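Long-range contact in glycosylation Associate Protein 2 (PDB 6OYC), which probably acts, in complex with Gap1 and Gap3, in the glycosylation and accessory Sec export of a serine-rich repeat adhesin, perhaps binding sugar: residues B[381-385]-B[445-449]. Sequence-based numbering, arbitrary orientation.
Sequences GAKLN and EGDFS
Two hydrogen bonds join residues 381-385 to residues 445-449: Asn385 ND2 donates to Ser449 OG (2.7 Å, N-H...O angle 168°), and Asp447 N donates to Ala382 O (3.1 Å, 140°). Both segments lie in helix-to-strand connections of the alpha/beta-hydrolase-like domain, leading toward the adjacent parallel strands 388-392 and 452-458. Asn385, with chi1 t and a left-handed backbone (phi/psi 46/59), also accepts from Asn450 N through OD1, so its amide group holds the consecutive residues Ser449 and Asn450 just before strand 452-458. An Asx turn shapes that approach: Asp447, chi1 t and chi2 -11°, turns OD1 to Ser449 N (2.8 Å), while chi1 p lets Ser449 present OG to Asn385 ND2.

In the first segment, Gly381 O receives both Leu384 N (2.7 Å) and Asn385 N (3.0 Å), which curls the chain after Gly381. The CA atoms of Ala382 and Gly446 lie 4.3 Å apart, those of Asn385 and Phe448 4.8 Å. Glycine suits position 446 sterically, since an ideal CB there would clash with Ala382 CB at 2.6 Å. Asn385 CA makes a CA-H...O contact of 3.2 Å with Asp447 O.

The CA-to-CB bonds of Leu384 and Lys383 point away from residues 445-449, and Leu384 packs on helix 341-358. The Phe448 CA-CB bond also points away, yet with chi1 m and chi2 82° the ring reaches back, bringing CZ to 3.6 Å from Ala382 CB and CE2 to 3.9 Å from Gly381 C.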
loop_
_atom_site.group_PDB
_atom_site.type_symbol
_atom_site.label_atom_id
_atom_site.label_comp_id
_atom_site.label_asym_id
_atom_site.label_seq_id
_atom_site.Cartn_x
_atom_site.Cartn_y
_atom_site.Cartn_z
ATOM N N GLY B 381 9.795 13.349 -7.830
ATOM C CA GLY B 381 11.081 13.925 -7.455
ATOM C C GLY B 381 11.212 15.381 -7.859
ATOM O O GLY B 381 11.736 16.201 -7.102
ATOM N N ALA B 382 10.694 15.723 -9.041
ATOM C CA ALA B 382 10.642 17.111 -9.495
ATOM C C ALA B 382 10.060 18.064 -8.454
ATOM O O ALA B 382 10.432 19.240 -8.415
ATOM C CB ALA B 382 9.831 17.185 -10.796
ATOM N N LYS B 383 9.151 17.592 -7.609
ATOM C CA LYS B 383 8.574 18.444 -6.580
ATOM C C LYS B 383 9.290 18.324 -5.251
ATOM O O LYS B 383 8.948 19.051 -4.309
ATOM C CB LYS B 383 7.095 18.117 -6.380
ATOM C CG LYS B 383 6.180 18.807 -7.364
ATOM C CD LYS B 383 6.177 18.048 -8.679
ATOM C CE LYS B 383 4.819 18.066 -9.361
ATOM N NZ LYS B 383 4.804 17.029 -10.444
ATOM N N LEU B 384 10.267 17.428 -5.146
ATOM C CA LEU B 384 10.875 17.132 -3.865
ATOM C C LEU B 384 12.354 17.481 -3.784
ATOM O O LEU B 384 12.890 17.538 -2.667
ATOM C CB LEU B 384 10.681 15.646 -3.523
ATOM C CG LEU B 384 9.236 15.258 -3.204
ATOM C CD1 LEU B 384 9.028 13.761 -3.347
ATOM C CD2 LEU B 384 8.894 15.712 -1.818
ATOM N N ASN B 385 13.021 17.725 -4.917
ATOM C CA ASN B 385 14.445 18.048 -4.988
ATOM C C ASN B 385 15.261 17.094 -4.099
ATOM O O ASN B 385 15.935 17.544 -3.172
ATOM C CB ASN B 385 14.699 19.503 -4.605
ATOM C CG ASN B 385 16.035 20.022 -5.114
ATOM O OD1 ASN B 385 16.936 19.256 -5.450
ATOM N ND2 ASN B 385 16.164 21.340 -5.172
ATOM N N GLU B 445 9.276 22.117 -14.945
ATOM C CA GLU B 445 8.879 23.020 -13.873
ATOM C C GLU B 445 9.452 22.630 -12.520
ATOM O O GLU B 445 9.204 23.338 -11.534
ATOM C CB GLU B 445 7.360 23.080 -13.786
ATOM C CG GLU B 445 6.696 23.545 -15.057
ATOM C CD GLU B 445 5.223 23.811 -14.853
ATOM O OE1 GLU B 445 4.454 22.838 -14.712
ATOM O OE2 GLU B 445 4.839 24.999 -14.814
ATOM N N GLY B 446 10.215 21.549 -12.443
ATOM C CA GLY B 446 10.685 21.023 -11.179
ATOM C C GLY B 446 12.014 21.598 -10.738
ATOM O O GLY B 446 12.465 22.642 -11.214
ATOM N N ASP B 447 12.652 20.889 -9.808
ATOM C CA ASP B 447 13.916 21.339 -9.239
ATOM C C ASP B 447 14.709 20.122 -8.796
ATOM O O ASP B 447 14.378 19.513 -7.776
ATOM C CB ASP B 447 13.692 22.286 -8.065
ATOM C CG ASP B 447 14.998 22.867 -7.528
ATOM O OD1 ASP B 447 16.094 22.389 -7.911
ATOM O OD2 ASP B 447 14.927 23.806 -6.713
ATOM N N PHE B 448 15.778 19.813 -9.526
ATOM C CA PHE B 448 16.697 18.733 -9.193
ATOM C C PHE B 448 18.071 19.264 -8.791
ATOM O O PHE B 448 19.103 18.644 -9.072
ATOM C CB PHE B 448 16.814 17.756 -10.359
ATOM C CG PHE B 448 15.527 17.054 -10.676
ATOM C CD1 PHE B 448 14.558 17.675 -11.453
ATOM C CD2 PHE B 448 15.269 15.792 -10.167
ATOM C CE1 PHE B 448 13.357 17.034 -11.743
ATOM C CE2 PHE B 448 14.075 15.142 -10.445
ATOM C CZ PHE B 448 13.118 15.759 -11.239
ATOM N N SER B 449 18.094 20.409 -8.097
ATOM C CA SER B 449 19.369 21.018 -7.725
ATOM C C SER B 449 20.172 20.116 -6.793
ATOM O O SER B 449 21.392 19.979 -6.950
ATOM C CB SER B 449 19.132 22.387 -7.089
ATOM O OG SER B 449 18.605 22.281 -5.781
#